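PDB 3MZO: Lin2634 protein, which is an HD-domain phosphohydrolase of the 5'-deoxynucleotidase YfbR-like family that binds calcium and probably hydrolyses deoxynucleoside 5'-monophosphates. Local coordinates for the interface of chains A and B and the interface of chains A and C. Sequence-based numbering; all coordinates share one arbitrary frame. Chains: chain A/B/C, Lin2634 protein.

Contacts 1 and 3 belong to one two-fold interface between chains A and B, the centres of their C-alpha atoms about 25 Å apart; contact 2 joins chain A to chain C, its centre about 28 Å from that of contact 1 and 27 Å from that of contact 3. Helices 4-13 and 31-51 serve both A–B patches with roles swapped: A gives 4-13 and B 31-51 in greasy contact 1, the reverse in charged contact 3. Helix 31-51 also carries the metal ligand A:His34, so contact 3, at its start, may lie close to the metal site. Contact 2 uses helix 87-108, and could help build the deposited six-chain assembly.

Contact 1: the interface of chains A and B. Residues chain A 4, 7-8, 113, 116-117; chain B 43-44, 47-48, 186.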
loop_
_atom_site.group_PDB
_atom_site.type_symbol
_atom_site.label_atom_id
_atom_site.label_comp_id
_atom_site.label_asym_id
_atom_site.label_seq_id
_atom_site.Cartn_x
_atom_site.Cartn_y
_atom_site.Cartn_z
ATOM N N ILE A 4 -27.746 7.216 -11.121
ATOM C CA ILE A 4 -27.336 6.940 -9.769
ATOM C C ILE A 4 -26.261 5.844 -9.722
ATOM O O ILE A 4 -25.399 5.859 -8.844
ATOM C CB ILE A 4 -28.539 6.582 -8.860
ATOM C CG1 ILE A 4 -29.555 7.747 -8.836
ATOM C CG2 ILE A 4 -28.096 6.313 -7.409
ATOM C CD1 ILE A 4 -29.010 9.014 -8.180
ATOM N N TYR A 7 -23.053 7.519 -9.658
ATOM C CA TYR A 7 -22.825 8.098 -8.339
ATOM C C TYR A 7 -22.345 7.019 -7.358
ATOM O O TYR A 7 -21.370 7.233 -6.624
ATOM C CB TYR A 7 -24.080 8.770 -7.835
ATOM C CG TYR A 7 -24.025 9.103 -6.378
ATOM C CD1 TYR A 7 -23.209 10.121 -5.907
ATOM C CD2 TYR A 7 -24.799 8.419 -5.472
ATOM C CE1 TYR A 7 -23.146 10.432 -4.552
ATOM C CE2 TYR A 7 -24.708 8.680 -4.106
ATOM C CZ TYR A 7 -23.880 9.696 -3.650
ATOM O OH TYR A 7 -23.848 9.982 -2.300
ATOM N N PHE A 8 -23.033 5.876 -7.338
ATOM C CA PHE A 8 -22.614 4.771 -6.497
ATOM C C PHE A 8 -21.157 4.316 -6.798
ATOM O O PHE A 8 -20.388 4.055 -5.860
ATOM C CB PHE A 8 -23.552 3.589 -6.612
ATOM C CG PHE A 8 -24.889 3.752 -5.889
ATOM C CD1 PHE A 8 -25.165 4.843 -5.045
ATOM C CD2 PHE A 8 -25.849 2.766 -6.025
ATOM C CE1 PHE A 8 -26.389 4.919 -4.358
ATOM C CE2 PHE A 8 -27.052 2.830 -5.332
ATOM C CZ PHE A 8 -27.330 3.932 -4.532
ATOM N N PHE A 113 -33.345 13.615 -9.081
ATOM C CA PHE A 113 -32.562 13.671 -7.828
ATOM C C PHE A 113 -31.576 14.830 -7.739
ATOM O O PHE A 113 -30.867 14.962 -6.755
ATOM C CB PHE A 113 -31.828 12.327 -7.614
ATOM C CG PHE A 113 -32.789 11.175 -7.412
ATOM C CD1 PHE A 113 -33.533 11.077 -6.230
ATOM C CD2 PHE A 113 -33.016 10.259 -8.424
ATOM C CE1 PHE A 113 -34.454 10.060 -6.056
ATOM C CE2 PHE A 113 -33.920 9.219 -8.244
ATOM C CZ PHE A 113 -34.648 9.127 -7.062
ATOM N N ILE A 116 -32.099 17.079 -4.495
ATOM C CA ILE A 116 -31.566 16.507 -3.243
ATOM C C ILE A 116 -30.028 16.511 -3.216
ATOM O O ILE A 116 -29.454 16.888 -2.198
ATOM C CB ILE A 116 -32.190 15.116 -2.842
ATOM C CG1 ILE A 116 -31.740 14.738 -1.417
ATOM C CG2 ILE A 116 -31.841 14.041 -3.846
ATOM C CD1 ILE A 116 -32.032 15.836 -0.288
ATOM N N TYR A 117 -29.363 16.181 -4.334
ATOM C CA TYR A 117 -27.889 16.297 -4.418
ATOM C C TYR A 117 -27.326 17.709 -4.371
ATOM O O TYR A 117 -26.223 17.922 -3.844
ATOM C CB TYR A 117 -27.310 15.496 -5.621
ATOM C CG TYR A 117 -27.356 14.061 -5.214
ATOM C CD1 TYR A 117 -28.471 13.268 -5.498
ATOM C CD2 TYR A 117 -26.374 13.546 -4.365
ATOM C CE1 TYR A 117 -28.566 11.936 -4.989
ATOM C CE2 TYR A 117 -26.456 12.234 -3.865
ATOM C CZ TYR A 117 -27.551 11.441 -4.182
ATOM O OH TYR A 117 -27.609 10.164 -3.664
ATOM N N GLN B 43 -28.559 6.841 2.535
ATOM C CA GLN B 43 -28.990 8.208 2.379
ATOM C C GLN B 43 -29.784 8.388 1.074
ATOM O O GLN B 43 -30.849 9.046 1.043
ATOM C CB GLN B 43 -27.756 9.121 2.385
ATOM C CG GLN B 43 -27.968 10.567 1.972
ATOM C CD GLN B 43 -26.691 11.369 2.180
ATOM O OE1 GLN B 43 -26.501 11.977 3.233
ATOM N NE2 GLN B 43 -25.787 11.323 1.200
ATOM N N PHE B 44 -29.291 7.802 -0.002
ATOM C CA PHE B 44 -30.023 7.842 -1.262
ATOM C C PHE B 44 -31.385 7.116 -1.157
ATOM O O PHE B 44 -32.415 7.646 -1.541
ATOM C CB PHE B 44 -29.230 7.256 -2.414
ATOM C CG PHE B 44 -30.049 7.083 -3.671
ATOM C CD1 PHE B 44 -30.380 8.177 -4.443
ATOM C CD2 PHE B 44 -30.541 5.843 -4.040
ATOM C CE1 PHE B 44 -31.165 8.045 -5.551
ATOM C CE2 PHE B 44 -31.339 5.712 -5.172
ATOM C CZ PHE B 44 -31.642 6.831 -5.930
ATOM N N ALA B 47 -34.122 8.993 0.499
ATOM C CA ALA B 47 -34.745 10.006 -0.375
ATOM C C ALA B 47 -35.790 9.397 -1.293
ATOM O O ALA B 47 -36.843 10.012 -1.529
ATOM C CB ALA B 47 -33.685 10.741 -1.216
ATOM N N VAL B 48 -35.478 8.218 -1.835
ATOM C CA VAL B 48 -36.405 7.466 -2.693
ATOM C C VAL B 48 -37.703 7.138 -1.897
ATOM O O VAL B 48 -38.827 7.294 -2.399
ATOM C CB VAL B 48 -35.757 6.148 -3.209
ATOM C CG1 VAL B 48 -36.786 5.261 -3.950
ATOM C CG2 VAL B 48 -34.560 6.440 -4.123
ATOM N N ILE B 186 -30.978 1.362 -11.816
ATOM C CA ILE B 186 -29.578 1.238 -11.422
ATOM C C ILE B 186 -28.967 -0.031 -12.009
ATOM O O ILE B 186 -27.983 0.044 -12.723
ATOM C CB ILE B 186 -29.447 1.272 -9.899
ATOM C CG1 ILE B 186 -30.006 2.613 -9.377
ATOM C CG2 ILE B 186 -27.963 1.152 -9.469
ATOM C CD1 ILE B 186 -29.944 2.790 -7.775
HETATM O O HOH W 1 -26.123 9.541 -1.222
#
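Water 1 is gripped from both chains: the phenol oxygens of A:Tyr7 and A:Tyr117 approach it, and B:Gln43 offers its amide nitrogen. A:Tyr7 OH lies 2.6 Å from the water, and the bond from B:Gln43 NE2 to water 1, 3.0 Å long, is nearly straight at 169°. This bridge caps an apolar patch in the A–B interface of an HD-domain phosphohydrolase, where helices 31-51 and 177-191 of chain B pack against helices 4-13 and 114-121 and 3-10 helix 111-113 of chain A. Below the water, B:Phe44 inserts its ring among residues of chain A. Its CG stands anti to the backbone N (chi1 171°), which carries the ring away from its own helix. A:Phe113 turns a face to the rim of that ring, edge-to-face, with B:Phe44 CE1 3.7 Å above the centre of the A:Phe113 plane and the two planes 63° apart. A:Ile4 comes in tip to tip: its CG2 sits over one face of B:Phe44, 3.8 Å from the ring centroid, while its CD1 reaches the CE1 corner. The phenol oxygen of A:Tyr117 touches the base of the side chain, near CB and CD1, with A:Tyr117 OH 3.5 Å from B:Phe44 CD1. A:Phe8 crosses B:Phe44 at about a right angle and presents CZ to CD2 at 3.8 Å. A:Phe8 CE2, next to CZ, rests 3.8 Å from B:Ile186 CD1, while B:Val48 CG2 touches the rim of A:Phe113 at CZ, 4.0 Å away.

Contact 2: the interface of chains A and C. Residues chain A 75, 89, 92-93, 96; chain C 75, 92-93, 96.
C:Val96 nestles beside A:Met92 where helix 87-108 of chain A packs on the same helix of chain C, a helix-on-helix interface with two-fold symmetry. One methyl of the valine does the touching: C:Val96 CG2 lies 4.0 Å from A:Met92 CB. The same methyl, C:Val96 CG2, is 3.8 Å from A:Leu89 O, a van der Waals contact with the backbone carbonyl. The valine and the selenomethionine slide past each other in opposite directions. The exchanged contact differs slightly, with A:Val96 CG2 nearest to C:Met92 CE at 3.9 Å. Both selenomethionines run out straight as far as the selenium, and the turn about the CG-SE bond (chi3 65° in A:Met92 and 57° in C:Met92) points each terminal methyl at the partner's backbone. This leaves C:Met92 CE 3.4 Å from A:Met92 O and A:Met92 CE 3.8 Å from C:Met92 CB. Next along the helices, A:Leu93 and C:Leu93 cross at about a right angle and touch through matching methyls, CD2 to CD2 at 3.7 Å. A:Ile75, from a loop, adds its CD1 tip 4.1 Å from C:Leu93 CD2, and C:Ile75 does likewise on A:Leu93. The seam is thus knitted by interlocking apolar groups, and it may join A–B pairs into the larger deposited assembly.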
loop_
_atom_site.group_PDB
_atom_site.type_symbol
_atom_site.label_atom_id
_atom_site.label_comp_id
_atom_site.label_asym_id
_atom_site.label_seq_id
_atom_site.Cartn_x
_atom_site.Cartn_y
_atom_site.Cartn_z
ATOM N N ILE A 75 -11.947 18.239 -7.138
ATOM C CA ILE A 75 -11.034 19.329 -6.832
ATOM C C ILE A 75 -10.449 19.171 -5.417
ATOM O O ILE A 75 -11.198 19.060 -4.455
ATOM C CB ILE A 75 -11.763 20.686 -6.937
ATOM C CG1 ILE A 75 -10.802 21.838 -6.631
ATOM C CG2 ILE A 75 -13.001 20.719 -5.998
ATOM C CD1 ILE A 75 -11.165 23.146 -7.320
ATOM N N LEU A 89 -7.161 33.919 -2.408
ATOM C CA LEU A 89 -6.851 32.726 -3.204
ATOM C C LEU A 89 -7.714 31.529 -2.793
ATOM O O LEU A 89 -8.133 30.770 -3.655
ATOM C CB LEU A 89 -5.345 32.382 -3.134
ATOM C CG LEU A 89 -4.356 33.455 -3.647
ATOM C CD1 LEU A 89 -2.887 33.039 -3.436
ATOM C CD2 LEU A 89 -4.609 33.802 -5.111
HETATM N N MSE A 92 -11.196 32.005 -4.332
HETATM C CA MSE A 92 -11.149 31.592 -5.737
HETATM C C MSE A 92 -11.302 30.060 -5.851
HETATM O O MSE A 92 -12.057 29.590 -6.687
HETATM C CB MSE A 92 -9.849 32.033 -6.422
HETATM C CG MSE A 92 -9.683 33.526 -6.582
HETATM SE SE MSE A 92 -8.040 34.007 -7.561
HETATM C CE MSE A 92 -8.529 33.210 -9.308
ATOM N N LEU A 93 -10.596 29.304 -4.997
ATOM C CA LEU A 93 -10.689 27.837 -4.985
ATOM C C LEU A 93 -12.106 27.372 -4.638
ATOM O O LEU A 93 -12.594 26.409 -5.224
ATOM C CB LEU A 93 -9.683 27.181 -4.022
ATOM C CG LEU A 93 -8.190 27.117 -4.398
ATOM C CD1 LEU A 93 -7.368 26.568 -3.214
ATOM C CD2 LEU A 93 -7.939 26.276 -5.650
ATOM N N VAL A 96 -14.406 27.796 -7.714
ATOM C CA VAL A 96 -14.148 26.731 -8.699
ATOM C C VAL A 96 -14.845 25.447 -8.263
ATOM O O VAL A 96 -15.494 24.775 -9.050
ATOM C CB VAL A 96 -12.613 26.456 -8.867
ATOM C CG1 VAL A 96 -12.348 25.188 -9.722
ATOM C CG2 VAL A 96 -11.906 27.680 -9.453
ATOM N N ILE C 75 -0.548 22.759 -4.915
ATOM C CA ILE C 75 -1.840 22.857 -5.579
ATOM C C ILE C 75 -1.935 21.860 -6.744
ATOM O O ILE C 75 -1.090 21.855 -7.649
ATOM C CB ILE C 75 -2.113 24.301 -6.053
ATOM C CG1 ILE C 75 -3.466 24.366 -6.790
ATOM C CG2 ILE C 75 -0.912 24.821 -6.880
ATOM C CD1 ILE C 75 -4.055 25.748 -6.955
HETATM N N MSE C 92 -8.603 30.386 -13.681
HETATM C CA MSE C 92 -8.611 30.715 -12.255
HETATM C C MSE C 92 -7.623 29.839 -11.475
HETATM O O MSE C 92 -6.850 30.363 -10.671
HETATM C CB MSE C 92 -10.007 30.556 -11.656
HETATM C CG MSE C 92 -11.033 31.546 -12.184
HETATM SE SE MSE C 92 -12.789 31.318 -11.319
HETATM C CE MSE C 92 -12.250 31.567 -9.444
ATOM N N LEU C 93 -7.651 28.521 -11.709
ATOM C CA LEU C 93 -6.714 27.596 -11.021
ATOM C C LEU C 93 -5.255 27.921 -11.378
ATOM O O LEU C 93 -4.380 27.772 -10.538
ATOM C CB LEU C 93 -7.018 26.107 -11.304
ATOM C CG LEU C 93 -8.312 25.481 -10.758
ATOM C CD1 LEU C 93 -8.552 24.097 -11.390
ATOM C CD2 LEU C 93 -8.301 25.377 -9.223
ATOM N N VAL C 96 -4.205 30.973 -9.211
ATOM C CA VAL C 96 -3.921 30.541 -7.836
ATOM C C VAL C 96 -2.537 29.880 -7.766
ATOM O O VAL C 96 -1.733 30.209 -6.892
ATOM C CB VAL C 96 -5.010 29.572 -7.256
ATOM C CG1 VAL C 96 -4.478 28.836 -6.003
ATOM C CG2 VAL C 96 -6.301 30.323 -6.940
#

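Contact 3: the interface of chains A and B. Residues chain A 27-29, 33, 37; chain B 11-12, 15, 32.
B:Glu15 thrusts an extended side chain between A:His29, A:Lys37 and A:Glu33 in a polar patch of the two-fold A–B interface, its carboxylate turned differently against A:His29 and A:Glu33. The imidazole of A:His29 stands almost upright to it, ring and carboxylate planes 83° apart, and donates from ND1 to the syn lone pair of B:Glu15 OE1 at a short 2.5 Å. B:Glu15 OE1 also accepts from A:Gln27 NE2 at 3.1 Å, which comes from above the carboxylate plane. A:Gln27 NE2 bonds the backbone oxygen B:Ser12 O at 3.1 Å as well. A:Lys37 crosses B:Glu15 at about a right angle. Its chain bends at chi3 (-66°), bringing NZ above one face of the A:His29 ring, offset toward its rim, and into a salt bridge with the syn side of B:Glu15 OE2 at 2.7 Å. A:Glu33 crosses B:Glu15 obliquely, yet the two carboxylate planes are 18° apart and stack, with A:Glu33 CD 3.4 Å from B:Glu15 CG. Water 3 ties A:Glu33 OE2, at 2.6 Å, to the backbone B:Glu15 O. This polar clasp, repeated by the two-fold, pins the start of helix 31-51, close to the metal ligand A:His34, to the neighbouring chain and may steady the active-site region.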
loop_
_atom_site.group_PDB
_atom_site.type_symbol
_atom_site.label_atom_id
_atom_site.label_comp_id
_atom_site.label_asym_id
_atom_site.label_seq_id
_atom_site.Cartn_x
_atom_site.Cartn_y
_atom_site.Cartn_z
ATOM N N GLN A 27 0.382 6.730 8.930
ATOM C CA GLN A 27 -0.923 6.178 8.488
ATOM C C GLN A 27 -1.609 7.188 7.564
ATOM O O GLN A 27 -1.913 8.294 8.003
ATOM C CB GLN A 27 -1.820 5.820 9.717
ATOM C CG GLN A 27 -3.147 5.103 9.259
ATOM C CD GLN A 27 -3.958 4.405 10.363
ATOM O OE1 GLN A 27 -3.399 3.899 11.352
ATOM N NE2 GLN A 27 -5.306 4.363 10.178
ATOM N N GLU A 28 -1.851 6.848 6.298
ATOM C CA GLU A 28 -2.571 7.753 5.388
ATOM C C GLU A 28 -4.088 7.576 5.611
ATOM O O GLU A 28 -4.512 6.569 6.081
ATOM C CB GLU A 28 -2.168 7.512 3.915
ATOM C CG GLU A 28 -0.812 8.153 3.462
ATOM C CD GLU A 28 -0.976 9.492 2.692
ATOM O OE1 GLU A 28 -1.219 10.531 3.336
ATOM O OE2 GLU A 28 -0.859 9.508 1.438
ATOM N N HIS A 29 -4.899 8.578 5.284
ATOM C CA HIS A 29 -6.345 8.481 5.476
ATOM C C HIS A 29 -6.997 8.910 4.198
ATOM O O HIS A 29 -6.717 9.987 3.743
ATOM C CB HIS A 29 -6.814 9.380 6.647
ATOM C CG HIS A 29 -6.054 9.188 7.920
ATOM N ND1 HIS A 29 -6.188 8.070 8.717
ATOM C CD2 HIS A 29 -5.111 9.963 8.517
ATOM C CE1 HIS A 29 -5.380 8.175 9.758
ATOM N NE2 HIS A 29 -4.696 9.304 9.648
ATOM N N GLU A 33 -12.544 7.628 4.357
ATOM C CA GLU A 33 -12.302 7.356 5.769
ATOM C C GLU A 33 -12.496 8.573 6.682
ATOM O O GLU A 33 -13.159 8.467 7.714
ATOM C CB GLU A 33 -10.900 6.726 5.939
ATOM C CG GLU A 33 -10.882 5.351 5.321
ATOM C CD GLU A 33 -9.499 4.744 5.090
ATOM O OE1 GLU A 33 -8.498 5.491 4.961
ATOM O OE2 GLU A 33 -9.453 3.498 5.047
ATOM N N LYS A 37 -15.202 9.102 9.702
ATOM C CA LYS A 37 -14.796 9.535 11.039
ATOM C C LYS A 37 -15.482 10.845 11.443
ATOM O O LYS A 37 -15.967 10.963 12.549
ATOM C CB LYS A 37 -13.275 9.649 11.130
ATOM C CG LYS A 37 -12.552 8.283 11.018
ATOM C CD LYS A 37 -11.017 8.412 11.173
ATOM C CE LYS A 37 -10.405 9.200 10.025
ATOM N NZ LYS A 37 -8.901 9.210 10.149
ATOM N N LEU B 11 -11.705 4.909 15.744
ATOM C CA LEU B 11 -12.249 5.120 14.420
ATOM C C LEU B 11 -11.220 4.900 13.313
ATOM O O LEU B 11 -11.540 4.325 12.267
ATOM C CB LEU B 11 -12.906 6.511 14.298
ATOM C CG LEU B 11 -14.119 6.722 15.236
ATOM C CD1 LEU B 11 -14.550 8.233 15.211
ATOM C CD2 LEU B 11 -15.324 5.814 14.975
ATOM N N SER B 12 -9.988 5.315 13.560
ATOM C CA SER B 12 -8.910 5.168 12.626
ATOM C C SER B 12 -8.497 3.718 12.446
ATOM O O SER B 12 -7.998 3.360 11.388
ATOM C CB SER B 12 -7.663 6.005 13.068
ATOM O OG SER B 12 -7.922 7.361 12.779
ATOM N N GLU B 15 -9.714 1.734 9.561
ATOM C CA GLU B 15 -9.056 1.906 8.265
ATOM C C GLU B 15 -8.051 0.793 8.005
ATOM O O GLU B 15 -7.515 0.684 6.904
ATOM C CB GLU B 15 -8.297 3.240 8.203
ATOM C CG GLU B 15 -9.199 4.463 8.507
ATOM C CD GLU B 15 -8.430 5.753 8.669
ATOM O OE1 GLU B 15 -7.246 5.839 8.309
ATOM O OE2 GLU B 15 -9.016 6.707 9.177
ATOM N N ALA B 32 -13.946 1.022 7.351
ATOM C CA ALA B 32 -14.304 2.440 7.425
ATOM C C ALA B 32 -14.900 2.946 6.123
ATOM O O ALA B 32 -15.955 3.619 6.103
ATOM C CB ALA B 32 -13.046 3.340 7.873
HETATM O O HOH W 2 -8.441 10.576 12.761
HETATM O O HOH W 3 -7.624 1.896 4.205
#